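PDB 1USY: ATP phosphoribosyltransferase regulatory subunit, which is probably required for the first step of histidine biosynthesis and may allow feedback regulation of ATP phosphoribosyltransferase activity by histidine. Local coordinates for residues S22-P27 with K56-H61; I113-S118 with E214-V219; K157-I162 with I179-I184. One frame throughout, in Å; residues are numbered along the deposited sequence.

Contact 1 of 3, residues S22-P27 with K56-H61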
ATOM      1  N   SER B  22     -13.161  10.294 -33.002  1.00 14.81           N
ATOM      2  CA  SER B  22     -12.176   9.272 -33.191  1.00 16.38           C
ATOM      3  C   SER B  22     -11.985   8.479 -31.859  1.00 17.52           C
ATOM      4  O   SER B  22     -12.224   9.022 -30.777  1.00 24.48           O
ATOM      5  CB  SER B  22     -10.917   9.940 -33.764  1.00 10.65           C
ATOM      6  OG  SER B  22      -9.807   9.613 -33.004  1.00 27.05           O
ATOM      7  N   PRO B  23     -11.588   7.207 -31.916  1.00 13.28           N
ATOM      8  CA  PRO B  23     -11.623   6.365 -30.720  1.00 15.50           C
ATOM      9  C   PRO B  23     -10.529   6.740 -29.721  1.00 15.97           C
ATOM     10  O   PRO B  23      -9.456   7.206 -30.086  1.00 22.54           O
ATOM     11  CB  PRO B  23     -11.451   4.944 -31.269  1.00 18.24           C
ATOM     12  CG  PRO B  23     -11.083   5.098 -32.752  1.00 15.19           C
ATOM     13  CD  PRO B  23     -11.004   6.512 -33.074  1.00 10.90           C
ATOM     14  N   PHE B  24     -10.834   6.629 -28.445  1.00 20.71           N
ATOM     15  CA  PHE B  24      -9.877   7.025 -27.418  1.00 19.34           C
ATOM     16  C   PHE B  24      -9.888   5.932 -26.363  1.00 17.56           C
ATOM     17  O   PHE B  24     -10.803   5.882 -25.566  1.00 19.89           O
ATOM     18  CB  PHE B  24     -10.282   8.377 -26.825  1.00 18.75           C
ATOM     19  CG  PHE B  24      -9.426   8.816 -25.688  1.00 20.41           C
ATOM     20  CD1 PHE B  24      -8.259   9.513 -25.921  1.00 25.47           C
ATOM     21  CD2 PHE B  24      -9.781   8.533 -24.375  1.00 20.93           C
ATOM     22  CE1 PHE B  24      -7.439   9.925 -24.847  1.00 24.72           C
ATOM     23  CE2 PHE B  24      -8.986   8.923 -23.306  1.00 23.26           C
ATOM     24  CZ  PHE B  24      -7.816   9.629 -23.540  1.00 21.20           C
ATOM     25  N   PHE B  25      -8.895   5.040 -26.401  1.00 19.85           N
ATOM     26  CA  PHE B  25      -8.776   3.928 -25.445  1.00 15.34           C
ATOM     27  C   PHE B  25      -7.471   3.990 -24.699  1.00 15.22           C
ATOM     28  O   PHE B  25      -6.412   3.951 -25.318  1.00 17.45           O
ATOM     29  CB  PHE B  25      -8.852   2.583 -26.154  1.00 15.73           C
ATOM     30  CG  PHE B  25     -10.234   2.197 -26.570  1.00 16.89           C
ATOM     31  CD1 PHE B  25     -10.832   2.795 -27.669  1.00 16.09           C
ATOM     32  CD2 PHE B  25     -10.942   1.242 -25.854  1.00 12.67           C
ATOM     33  CE1 PHE B  25     -12.137   2.446 -28.072  1.00 15.28           C
ATOM     34  CE2 PHE B  25     -12.230   0.889 -26.236  1.00 12.90           C
ATOM     35  CZ  PHE B  25     -12.829   1.506 -27.386  1.00  9.44           C
ATOM     36  N   VAL B  26      -7.563   4.068 -23.370  1.00 17.54           N
ATOM     37  CA  VAL B  26      -6.411   4.157 -22.482  1.00 17.74           C
ATOM     38  C   VAL B  26      -6.530   3.257 -21.251  1.00 18.17           C
ATOM     39  O   VAL B  26      -7.615   2.869 -20.859  1.00 18.74           O
ATOM     40  CB  VAL B  26      -6.155   5.610 -21.979  1.00 22.77           C
ATOM     41  CG1 VAL B  26      -5.884   6.523 -23.117  1.00 21.17           C
ATOM     42  CG2 VAL B  26      -7.324   6.125 -21.147  1.00 23.47           C
ATOM     43  N   PRO B  27      -5.387   2.899 -20.660  1.00 14.51           N
ATOM     44  CA  PRO B  27      -5.359   2.146 -19.410  1.00 11.51           C
ATOM     45  C   PRO B  27      -6.143   2.775 -18.309  1.00 16.42           C
ATOM     46  O   PRO B  27      -6.073   3.976 -18.152  1.00 24.27           O
ATOM     47  CB  PRO B  27      -3.879   2.186 -19.031  1.00  9.00           C
ATOM     48  CG  PRO B  27      -3.188   2.211 -20.321  1.00 10.94           C
ATOM     49  CD  PRO B  27      -4.035   3.108 -21.202  1.00  5.41           C
ATOM     50  N   LYS B  56     -11.838  14.415 -17.542  1.00 22.33           N
ATOM     51  CA  LYS B  56     -10.609  14.703 -16.814  1.00 23.56           C
ATOM     52  C   LYS B  56      -9.456  13.929 -17.461  1.00 22.05           C
ATOM     53  O   LYS B  56      -8.405  14.483 -17.731  1.00 18.00           O
ATOM     54  CB  LYS B  56     -10.777  14.325 -15.340  1.00 31.31           C
ATOM     55  CG  LYS B  56      -9.808  14.994 -14.350  1.00 41.10           C
ATOM     56  CD  LYS B  56     -10.380  15.000 -12.910  1.00 50.37           C
ATOM     57  CE  LYS B  56     -10.435  16.407 -12.274  1.00 52.02           C
ATOM     58  NZ  LYS B  56     -11.621  16.551 -11.364  1.00 49.32           N
ATOM     59  N   THR B  57      -9.695  12.658 -17.764  1.00 22.17           N
ATOM     60  CA  THR B  57      -8.723  11.820 -18.460  1.00 19.53           C
ATOM     61  C   THR B  57      -8.388  12.286 -19.875  1.00 17.39           C
ATOM     62  O   THR B  57      -7.237  12.346 -20.244  1.00 15.77           O
ATOM     63  CB  THR B  57      -9.238  10.377 -18.505  1.00 19.66           C
ATOM     64  OG1 THR B  57      -9.064   9.786 -17.215  1.00 23.98           O
ATOM     65  CG2 THR B  57      -8.379   9.530 -19.438  1.00 14.61           C
ATOM     66  N   VAL B  58      -9.392  12.576 -20.682  1.00 16.77           N
ATOM     67  CA  VAL B  58      -9.127  12.947 -22.053  1.00 20.29           C
ATOM     68  C   VAL B  58      -8.348  14.248 -22.001  1.00 26.83           C
ATOM     69  O   VAL B  58      -7.438  14.472 -22.791  1.00 31.12           O
ATOM     70  CB  VAL B  58     -10.436  13.051 -22.856  1.00 22.51           C
ATOM     71  CG1 VAL B  58     -10.230  13.747 -24.189  1.00 22.42           C
ATOM     72  CG2 VAL B  58     -11.059  11.645 -23.061  1.00 20.14           C
ATOM     73  N   LEU B  59      -8.651  15.071 -21.003  1.00 33.28           N
ATOM     74  CA  LEU B  59      -8.019  16.380 -20.868  1.00 36.66           C
ATOM     75  C   LEU B  59      -6.558  16.383 -20.458  1.00 36.96           C
ATOM     76  O   LEU B  59      -5.824  17.252 -20.911  1.00 38.69           O
ATOM     77  CB  LEU B  59      -8.815  17.289 -19.942  1.00 39.75           C
ATOM     78  CG  LEU B  59      -9.629  18.300 -20.746  1.00 41.05           C
ATOM     79  CD1 LEU B  59     -10.889  18.629 -20.011  1.00 42.65           C
ATOM     80  CD2 LEU B  59      -8.790  19.545 -20.959  1.00 47.17           C
ATOM     81  N   ASN B  60      -6.144  15.442 -19.605  1.00 35.27           N
ATOM     82  CA  ASN B  60      -4.727  15.264 -19.312  1.00 39.08           C
ATOM     83  C   ASN B  60      -3.946  14.836 -20.544  1.00 38.19           C
ATOM     84  O   ASN B  60      -2.903  15.398 -20.833  1.00 39.48           O
ATOM     85  CB  ASN B  60      -4.495  14.252 -18.183  1.00 43.61           C
ATOM     86  CG  ASN B  60      -4.686  14.854 -16.800  1.00 47.17           C
ATOM     87  OD1 ASN B  60      -4.336  16.023 -16.543  1.00 48.67           O
ATOM     88  ND2 ASN B  60      -5.251  14.056 -15.894  1.00 49.57           N
ATOM     89  N   HIS B  61      -4.472  13.856 -21.277  1.00 37.92           N
ATOM     90  CA  HIS B  61      -3.810  13.321 -22.471  1.00 36.92           C
ATOM     91  C   HIS B  61      -3.662  14.281 -23.642  1.00 37.95           C
ATOM     92  O   HIS B  61      -2.820  14.083 -24.500  1.00 38.41           O
ATOM     93  CB  HIS B  61      -4.521  12.064 -22.928  1.00 31.78           C
ATOM     94  CG  HIS B  61      -4.308  10.907 -22.008  1.00 34.43           C
ATOM     95  ND1 HIS B  61      -3.971   9.651 -22.458  1.00 37.69           N
ATOM     96  CD2 HIS B  61      -4.367  10.820 -20.658  1.00 35.32           C
ATOM     97  CE1 HIS B  61      -3.843   8.837 -21.424  1.00 35.50           C
ATOM     98  NE2 HIS B  61      -4.085   9.521 -20.323  1.00 32.11           N
TER
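Phe-24 and Val-26, on a near-extended segment that includes the short strand 22-23, approach one face of helix 54-63 at Val-58 and Thr-57. The CA atoms of Phe-24 and Val-58 lie 8.0 Å apart and those of Val-26 and Thr-57 9.0 Å, spacings at which side chains meet while the backbones stay separate; no hydrogen bond joins the segments. The contact belongs to the class II aminoacyl-tRNA synthetase fold, beside strand 71-83 of its large sheet, where Val-73 touches both Phe-24 and Val-58.

Phe-24 carries most of the packing. Its CG stands anti to the backbone N (chi1 175°), which puts CG on the helix side. Val-58 CG2 lies over one ring face in a CH-pi contact, 3.8 Å from the centroid and 26° off the normal, so the methyl is displaced toward the rim, near CE2 and CD2. Thr-57 CG2 approaches in the ring plane instead, meeting the edge of Phe-24 at CE2, 4.0 Å away. To His-61, one turn further along the helix from Thr-57, Phe-24 presents its own edge in an offset edge-to-face pair, with centroids 5.6 Å apart and planes at 73°.

Val-26 divides its two methyls between the same helix residues, tip to tip with each: CG2 reaches Thr-57 CG2 at 4.0 Å, and CG1 goes to the imidazole. That imidazole is held at both nitrogens, NE2 by a hydrogen bond to Glu-30 and ND1 by a weak one to Asp-2 of the second subunit, another copy of this protein. Backbone hydrogen bonds from Phe-25 to that subunit place the segment at the subunit interface. On its Val-26 side, the His-61 ring is touched by CG1, which lies 3.5 Å from CE1.

Contact 2 of 3, residues I113-S118 with E214-V219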
ATOM      1  N   ILE B 113     -25.630  11.258 -28.202  1.00 18.41           N
ATOM      2  CA  ILE B 113     -25.956  10.682 -26.900  1.00 21.17           C
ATOM      3  C   ILE B 113     -27.465  10.397 -26.833  1.00 21.71           C
ATOM      4  O   ILE B 113     -27.872   9.297 -26.481  1.00 22.17           O
ATOM      5  CB  ILE B 113     -25.508  11.596 -25.699  1.00 21.08           C
ATOM      6  CG1 ILE B 113     -23.987  11.699 -25.511  1.00 19.55           C
ATOM      7  CG2 ILE B 113     -26.084  11.074 -24.383  1.00 19.35           C
ATOM      8  CD1 ILE B 113     -23.175  10.709 -26.192  1.00 24.65           C
ATOM      9  N   VAL B 114     -28.289  11.384 -27.179  1.00 20.86           N
ATOM     10  CA  VAL B 114     -29.744  11.204 -27.140  1.00 17.18           C
ATOM     11  C   VAL B 114     -30.161  10.078 -28.085  1.00 23.03           C
ATOM     12  O   VAL B 114     -30.898   9.162 -27.670  1.00 25.27           O
ATOM     13  CB  VAL B 114     -30.527  12.515 -27.506  1.00 16.04           C
ATOM     14  CG1 VAL B 114     -32.014  12.245 -27.802  1.00 11.33           C
ATOM     15  CG2 VAL B 114     -30.374  13.575 -26.421  1.00  7.25           C
ATOM     16  N   GLU B 115     -29.721  10.141 -29.347  1.00 23.29           N
ATOM     17  CA  GLU B 115     -30.097   9.098 -30.314  1.00 25.28           C
ATOM     18  C   GLU B 115     -29.670   7.725 -29.801  1.00 30.04           C
ATOM     19  O   GLU B 115     -30.445   6.739 -29.919  1.00 27.80           O
ATOM     20  CB  GLU B 115     -29.492   9.326 -31.686  1.00 23.89           C
ATOM     21  CG  GLU B 115     -29.814   8.213 -32.663  1.00 25.94           C
ATOM     22  CD  GLU B 115     -29.144   8.395 -33.997  1.00 32.93           C
ATOM     23  OE1 GLU B 115     -28.698   9.511 -34.295  1.00 39.48           O
ATOM     24  OE2 GLU B 115     -29.067   7.418 -34.768  1.00 47.21           O
ATOM     25  N   SER B 116     -28.464   7.673 -29.222  1.00 21.14           N
ATOM     26  CA  SER B 116     -27.961   6.447 -28.617  1.00 28.34           C
ATOM     27  C   SER B 116     -28.832   5.982 -27.465  1.00 26.16           C
ATOM     28  O   SER B 116     -29.084   4.785 -27.315  1.00 25.35           O
ATOM     29  CB  SER B 116     -26.520   6.611 -28.130  1.00 25.06           C
ATOM     30  OG  SER B 116     -25.680   6.838 -29.245  1.00 33.15           O
ATOM     31  N   ALA B 117     -29.293   6.920 -26.649  1.00 27.06           N
ATOM     32  CA  ALA B 117     -30.052   6.543 -25.456  1.00 29.58           C
ATOM     33  C   ALA B 117     -31.459   6.058 -25.823  1.00 28.28           C
ATOM     34  O   ALA B 117     -31.958   5.065 -25.293  1.00 27.43           O
ATOM     35  CB  ALA B 117     -30.086   7.683 -24.413  1.00 26.58           C
ATOM     36  N   SER B 118     -32.077   6.734 -26.772  1.00 29.11           N
ATOM     37  CA  SER B 118     -33.398   6.328 -27.187  1.00 34.84           C
ATOM     38  C   SER B 118     -33.385   4.998 -27.951  1.00 32.46           C
ATOM     39  O   SER B 118     -34.430   4.382 -28.136  1.00 38.67           O
ATOM     40  CB  SER B 118     -34.074   7.434 -27.984  1.00 33.74           C
ATOM     41  OG  SER B 118     -33.337   7.698 -29.144  1.00 44.36           O
ATOM     42  N   GLU B 214     -37.412  18.695 -32.576  1.00 26.54           N
ATOM     43  CA  GLU B 214     -37.636  18.423 -34.001  1.00 28.68           C
ATOM     44  C   GLU B 214     -37.117  17.049 -34.446  1.00 31.84           C
ATOM     45  O   GLU B 214     -37.820  16.295 -35.129  1.00 31.58           O
ATOM     46  CB  GLU B 214     -36.942  19.396 -34.925  1.00 25.40           C
ATOM     47  N   LYS B 215     -35.893  16.761 -34.049  1.00 32.07           N
ATOM     48  CA  LYS B 215     -35.202  15.507 -34.425  1.00 31.51           C
ATOM     49  C   LYS B 215     -35.669  14.312 -33.585  1.00 25.54           C
ATOM     50  O   LYS B 215     -35.641  13.156 -34.060  1.00 23.64           O
ATOM     51  CB  LYS B 215     -33.701  15.677 -34.232  1.00 33.65           C
ATOM     52  CG  LYS B 215     -32.898  14.547 -34.854  1.00 39.50           C
ATOM     53  CD  LYS B 215     -32.044  14.989 -36.036  1.00 48.50           C
ATOM     54  CE  LYS B 215     -31.435  13.802 -36.763  1.00 52.64           C
ATOM     55  NZ  LYS B 215     -31.753  12.524 -36.107  1.00 53.35           N
ATOM     56  N   PHE B 216     -36.113  14.431 -32.352  1.00 22.62           N
ATOM     57  CA  PHE B 216     -36.571  13.291 -31.547  1.00 27.76           C
ATOM     58  C   PHE B 216     -38.007  13.444 -31.054  1.00 26.04           C
ATOM     59  O   PHE B 216     -38.231  13.840 -29.917  1.00 31.95           O
ATOM     60  CB  PHE B 216     -35.615  13.064 -30.373  1.00 23.72           C
ATOM     61  CG  PHE B 216     -34.210  12.890 -30.800  1.00 22.72           C
ATOM     62  CD1 PHE B 216     -33.317  13.936 -30.704  1.00 23.56           C
ATOM     63  CD2 PHE B 216     -33.784  11.683 -31.329  1.00 22.74           C
ATOM     64  CE1 PHE B 216     -31.992  13.770 -31.093  1.00 25.08           C
ATOM     65  CE2 PHE B 216     -32.472  11.512 -31.724  1.00 23.51           C
ATOM     66  CZ  PHE B 216     -31.575  12.561 -31.610  1.00 26.56           C
ATOM     67  N   PRO B 217     -38.987  13.136 -31.901  1.00 31.71           N
ATOM     68  CA  PRO B 217     -40.401  13.345 -31.533  1.00 30.12           C
ATOM     69  C   PRO B 217     -40.979  12.330 -30.525  1.00 29.83           C
ATOM     70  O   PRO B 217     -42.125  12.523 -30.086  1.00 32.21           O
ATOM     71  CB  PRO B 217     -41.140  13.261 -32.879  1.00 31.58           C
ATOM     72  CG  PRO B 217     -40.211  12.466 -33.799  1.00 27.84           C
ATOM     73  CD  PRO B 217     -38.821  12.618 -33.281  1.00 28.22           C
ATOM     74  N   THR B 218     -40.222  11.283 -30.180  1.00 30.26           N
ATOM     75  CA  THR B 218     -40.647  10.297 -29.181  1.00 29.15           C
ATOM     76  C   THR B 218     -39.887  10.432 -27.852  1.00 30.36           C
ATOM     77  O   THR B 218     -40.050   9.592 -26.952  1.00 31.30           O
ATOM     78  CB  THR B 218     -40.486   8.840 -29.698  1.00 33.92           C
ATOM     79  OG1 THR B 218     -39.087   8.498 -29.768  1.00 36.57           O
ATOM     80  CG2 THR B 218     -41.059   8.652 -31.133  1.00 29.14           C
ATOM     81  N   VAL B 219     -39.032  11.443 -27.718  1.00 21.79           N
ATOM     82  CA  VAL B 219     -38.494  11.715 -26.386  1.00 23.91           C
ATOM     83  C   VAL B 219     -39.187  12.963 -25.854  1.00 21.06           C
ATOM     84  O   VAL B 219     -39.573  13.820 -26.605  1.00 23.94           O
ATOM     85  CB  VAL B 219     -36.909  11.818 -26.293  1.00 22.08           C
ATOM     86  CG1 VAL B 219     -36.189  10.965 -27.351  1.00 21.87           C
ATOM     87  CG2 VAL B 219     -36.438  13.251 -26.386  1.00 25.36           C
TER
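A helix-turn-strand connection, at the point where helix 199-215 ends and the chain turns toward strand 220-223, outermost of the sheet within this chain, packs here against helix 103-120 through Phe-216 and Val-219 on one side and Val-114, Glu-115 and Ser-118 on the other. Phe-216 is the first residue to leave helical geometry, and a type I beta turn from Phe-216 to Val-219 brings Val-219 back against helix 103-120: the CA atoms are 7.8 Å apart for Glu-115 and Phe-216, and 7.5 Å for Ser-118 and Val-219.

The Phe-216 ring is sandwiched between aliphatic groups. Val-114 CG1, anti to its backbone N (chi1 166°), sits over the ring centre, 3.5 Å from the centroid and 10° off the normal, a nearly vertical CH-pi contact. The opposite face is covered nearer its rim by Lys-215 CG, 3.9 Å above the plane. Glu-115 adds its backbone and CB, the latter 3.7 Å from Phe-216 CE2, while the chain beyond CG is extended and OE2 forms a salt bridge with Lys-15 on helix 6-16. Lys-215 NZ lies 4.7 Å from Glu-115 OE1, not in contact; its ion pair with Glu-111 is long and weak.

At the far end of the turn, Val-219 CG1 comes to 4.2 Å from Ser-118 CB. Val-114 also touches Ile-241 and Val-127, and Val-219 touches Val-125 and Val-127, so both residues pack against the sheet. A helix layered on a largely antiparallel sheet in this way belongs to the alpha+beta architecture of the histidyl-tRNA synthetase-like (class II) domain.

Contact 3 of 3, residues K157-I162 with I179-I184. With HIS (histidine), chain N; HIS (histidine), chain M.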
ATOM      1  N   LYS B 157     -34.435  21.387  -4.254  1.00 13.02           N
ATOM      2  CA  LYS B 157     -35.793  21.862  -4.507  1.00 14.48           C
ATOM      3  C   LYS B 157     -36.565  22.080  -3.200  1.00 17.58           C
ATOM      4  O   LYS B 157     -37.806  21.982  -3.169  1.00 14.53           O
ATOM      5  CB  LYS B 157     -36.582  20.911  -5.416  1.00 13.16           C
ATOM      6  CG  LYS B 157     -35.847  20.408  -6.611  1.00 21.14           C
ATOM      7  CD  LYS B 157     -36.792  19.785  -7.646  1.00 21.05           C
ATOM      8  CE  LYS B 157     -36.229  19.983  -9.067  1.00 27.41           C
ATOM      9  NZ  LYS B 157     -36.823  19.152 -10.156  1.00 24.18           N
ATOM     10  N   ASN B 158     -35.821  22.347  -2.130  1.00 13.88           N
ATOM     11  CA  ASN B 158     -36.377  22.754  -0.855  1.00 11.69           C
ATOM     12  C   ASN B 158     -37.142  24.087  -0.922  1.00 11.89           C
ATOM     13  O   ASN B 158     -36.762  25.112  -0.360  1.00 16.28           O
ATOM     14  CB  ASN B 158     -35.291  22.796   0.199  1.00 11.24           C
ATOM     15  CG  ASN B 158     -35.828  22.556   1.589  1.00 15.67           C
ATOM     16  OD1 ASN B 158     -35.147  21.989   2.440  1.00 18.48           O
ATOM     17  ND2 ASN B 158     -37.052  22.984   1.833  1.00  8.43           N
ATOM     18  N   LEU B 159     -38.271  24.029  -1.582  1.00 14.70           N
ATOM     19  CA  LEU B 159     -39.132  25.169  -1.737  1.00 17.21           C
ATOM     20  C   LEU B 159     -39.655  25.694  -0.408  1.00 20.57           C
ATOM     21  O   LEU B 159     -39.900  26.910  -0.255  1.00 20.65           O
ATOM     22  CB  LEU B 159     -40.290  24.805  -2.646  1.00 13.24           C
ATOM     23  CG  LEU B 159     -41.222  25.979  -2.847  1.00 23.46           C
ATOM     24  CD1 LEU B 159     -40.445  27.166  -3.489  1.00 26.09           C
ATOM     25  CD2 LEU B 159     -42.410  25.549  -3.687  1.00 26.29           C
ATOM     26  N   ALA B 160     -39.825  24.792   0.554  1.00 23.85           N
ATOM     27  CA  ALA B 160     -40.365  25.182   1.870  1.00 23.27           C
ATOM     28  C   ALA B 160     -39.374  25.990   2.738  1.00 22.05           C
ATOM     29  O   ALA B 160     -39.797  26.895   3.474  1.00 20.85           O
ATOM     30  CB  ALA B 160     -40.864  23.960   2.633  1.00 21.08           C
ATOM     31  N   GLU B 161     -38.082  25.652   2.660  1.00 18.83           N
ATOM     32  CA  GLU B 161     -37.043  26.377   3.386  1.00 22.87           C
ATOM     33  C   GLU B 161     -36.765  27.721   2.716  1.00 24.79           C
ATOM     34  O   GLU B 161     -36.390  28.696   3.372  1.00 19.68           O
ATOM     35  CB  GLU B 161     -35.760  25.573   3.455  1.00 25.90           C
ATOM     36  CG  GLU B 161     -34.674  26.285   4.238  1.00 36.67           C
ATOM     37  CD  GLU B 161     -34.237  25.506   5.445  1.00 43.57           C
ATOM     38  OE1 GLU B 161     -33.513  24.488   5.268  1.00 47.00           O
ATOM     39  OE2 GLU B 161     -34.631  25.911   6.567  1.00 49.45           O
ATOM     40  N   ILE B 162     -36.945  27.767   1.404  1.00 22.35           N
ATOM     41  CA  ILE B 162     -36.850  29.034   0.701  1.00 24.95           C
ATOM     42  C   ILE B 162     -37.975  29.990   1.124  1.00 22.48           C
ATOM     43  O   ILE B 162     -37.710  31.140   1.442  1.00 26.92           O
ATOM     44  CB  ILE B 162     -36.805  28.815  -0.828  1.00 24.60           C
ATOM     45  CG1 ILE B 162     -35.374  28.501  -1.253  1.00 23.99           C
ATOM     46  CG2 ILE B 162     -37.304  30.042  -1.576  1.00 24.69           C
ATOM     47  CD1 ILE B 162     -35.285  27.504  -2.368  1.00 32.24           C
ATOM     48  N   ILE B 179     -38.099  29.505 -10.357  1.00 24.01           N
ATOM     49  CA  ILE B 179     -37.194  28.516 -10.938  1.00 23.89           C
ATOM     50  C   ILE B 179     -37.508  27.082 -10.444  1.00 19.47           C
ATOM     51  O   ILE B 179     -37.703  26.164 -11.243  1.00 25.63           O
ATOM     52  CB  ILE B 179     -35.744  28.957 -10.628  1.00 24.55           C
ATOM     53  CG1 ILE B 179     -35.305  29.978 -11.672  1.00 25.91           C
ATOM     54  CG2 ILE B 179     -34.782  27.787 -10.541  1.00 24.09           C
ATOM     55  CD1 ILE B 179     -34.335  29.438 -12.658  1.00 30.36           C
ATOM     56  N   ILE B 180     -37.589  26.905  -9.133  1.00 14.27           N
ATOM     57  CA  ILE B 180     -37.940  25.609  -8.561  1.00 18.80           C
ATOM     58  C   ILE B 180     -39.324  25.152  -9.080  1.00 20.52           C
ATOM     59  O   ILE B 180     -39.424  24.149  -9.774  1.00 23.82           O
ATOM     60  CB  ILE B 180     -37.909  25.683  -7.031  1.00  8.37           C
ATOM     61  CG1 ILE B 180     -36.496  26.014  -6.569  1.00 15.53           C
ATOM     62  CG2 ILE B 180     -38.352  24.390  -6.435  1.00 13.37           C
ATOM     63  CD1 ILE B 180     -36.370  26.291  -5.081  1.00 11.10           C
ATOM     64  N   GLU B 181     -40.364  25.908  -8.751  1.00 16.06           N
ATOM     65  CA  GLU B 181     -41.728  25.619  -9.203  1.00 20.59           C
ATOM     66  C   GLU B 181     -41.835  25.331 -10.747  1.00 18.57           C
ATOM     67  O   GLU B 181     -42.596  24.477 -11.182  1.00 14.04           O
ATOM     68  CB  GLU B 181     -42.658  26.772  -8.789  1.00 15.09           C
ATOM     69  CG  GLU B 181     -43.021  26.783  -7.317  1.00 25.48           C
ATOM     70  CD  GLU B 181     -44.066  27.823  -6.988  1.00 31.53           C
ATOM     71  OE1 GLU B 181     -43.701  29.011  -6.832  1.00 42.98           O
ATOM     72  OE2 GLU B 181     -45.265  27.470  -6.898  1.00 39.76           O
ATOM     73  N   ASP B 182     -41.056  26.034 -11.552  1.00 14.78           N
ATOM     74  CA  ASP B 182     -41.027  25.772 -12.979  1.00 17.21           C
ATOM     75  C   ASP B 182     -40.532  24.388 -13.252  1.00 15.78           C
ATOM     76  O   ASP B 182     -41.101  23.677 -14.104  1.00 18.93           O
ATOM     77  CB  ASP B 182     -40.146  26.780 -13.710  1.00 13.81           C
ATOM     78  CG  ASP B 182     -40.880  28.071 -13.999  1.00 24.45           C
ATOM     79  OD1 ASP B 182     -40.220  29.043 -14.455  1.00 30.49           O
ATOM     80  OD2 ASP B 182     -42.128  28.196 -13.777  1.00 19.06           O
ATOM     81  N   SER B 183     -39.499  24.012 -12.500  1.00 10.89           N
ATOM     82  CA  SER B 183     -38.790  22.763 -12.693  1.00  9.63           C
ATOM     83  C   SER B 183     -39.715  21.599 -12.299  1.00 14.68           C
ATOM     84  O   SER B 183     -39.438  20.432 -12.650  1.00 17.48           O
ATOM     85  CB  SER B 183     -37.495  22.768 -11.859  1.00  4.55           C
ATOM     86  OG  SER B 183     -37.725  22.224 -10.554  1.00 13.28           O
ATOM     87  N   ILE B 184     -40.789  21.909 -11.560  1.00  9.04           N
ATOM     88  CA  ILE B 184     -41.809  20.909 -11.281  1.00 14.78           C
ATOM     89  C   ILE B 184     -42.967  20.921 -12.280  1.00 15.86           C
ATOM     90  O   ILE B 184     -43.349  19.863 -12.792  1.00 19.63           O
ATOM     91  CB  ILE B 184     -42.372  20.978  -9.821  1.00 14.05           C
ATOM     92  CG1 ILE B 184     -41.298  20.609  -8.791  1.00 18.57           C
ATOM     93  CG2 ILE B 184     -43.493  19.932  -9.638  1.00 10.43           C
ATOM     94  CD1 ILE B 184     -41.212  21.579  -7.672  1.00 23.08           C
TER
HETATM   95  C   HIS N1205     -31.115  22.270   5.399  0.80 60.10           C
HETATM   96  O   HIS N1205     -30.400  21.691   6.250  0.80 64.50           O
HETATM   97  CB  HIS N1205     -32.498  22.979   7.289  0.80 70.25           C
HETATM   98  CG  HIS N1205     -32.537  21.513   7.522  0.80 67.71           C
HETATM   99  ND1 HIS N1205     -33.634  20.889   8.077  0.80 72.44           N
HETATM  100  CD2 HIS N1205     -31.618  20.566   7.258  0.80 66.51           C
HETATM  101  CE1 HIS N1205     -33.367  19.601   8.137  0.80 71.29           C
HETATM  102  NE2 HIS N1205     -32.164  19.391   7.649  0.80 66.91           N
HETATM  103  OXT HIS N1205     -30.781  22.143   4.231  0.80 62.00           O
HETATM  104  CA  HIS M1204     -40.983  19.636  -5.174  0.80 53.24           C
HETATM  105  C   HIS M1204     -40.525  20.844  -4.349  0.80 45.44           C
HETATM  106  CB  HIS M1204     -42.148  18.882  -4.477  0.80 54.75           C
HETATM  107  CG  HIS M1204     -43.441  19.645  -4.435  0.80 55.39           C
HETATM  108  ND1 HIS M1204     -43.506  21.024  -4.474  0.80 59.90           N
HETATM  109  CD2 HIS M1204     -44.722  19.217  -4.342  0.80 54.22           C
HETATM  110  CE1 HIS M1204     -44.768  21.407  -4.423  0.80 53.54           C
HETATM  111  NE2 HIS M1204     -45.526  20.328  -4.344  0.80 52.58           N
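One histidine-binding pocket of this structure is lined where Lys-157 and Leu-159 meet Ile-180 of helix 174-185, with Ile-184 and Tyr-185 completing the group of residues around the ligand. The backbones come close at one point, the CA atoms of Lys-157 and Ile-180 being 5.9 Å apart. Ile-180 CG2 fits against both pocket residues of the other segment: 4.0 Å from Lys-157 CB and 4.3 Å from Leu-159 CB. Leu-159 has CG anti to its backbone N (chi1 -180°), and its CD2 crosses obliquely to Glu-181 CG at 3.9 Å, so only the aliphatic part of the glutamate is used.

The 157-162 segment begins at a helix-to-helix junction. Lys-157, with positive phi, closes helix 147-156 in a Schellman motif, and Asn-158 then takes the N-cap position of helix 159-168. The Lys-157 chain runs past Ser-183 to a salt bridge between NZ and Asp-224; NZ passes 3.2 Å from Ser-183 OG. That hydroxyl donates to Ile-180 O one turn back, at 2.7 Å, arriving in the carbonyl plane on a lone pair with a C=O···O angle of 135°.

Around the bound histidine, Ile-184 CD1 packs close to the ligand CA, and the Lys-157 backbone O lies close to the ligand C. Another protein chain of the assembly adds an aromatic side chain against Lys-157 and one against Ile-184. A second histidine is modelled near the Glu-161 carboxylate, though too close there to be relied on; Glu-161 forms a salt bridge with a basic side chain of another protein's chain.

In the fold
All three contacts are largely buried, but what buries them differs. Contact 1 lies between strand 71-83 and the second copy of this subunit, contact 2 on the sheet with no other chain touching its segments, and contact 3 among helices, bound histidine and another protein's chain. Contacts 1 and 3 fall on opposite sides of the chain's centre, their own centres about 38 Å apart. Contact 3 is nested within the loop closed by contact 2, and their helices 174-185 and 199-215 are consecutive. Aromatic faces organise contacts 1 and 2; contact 3 has none between its two segments, relying on branched aliphatics and a lysine.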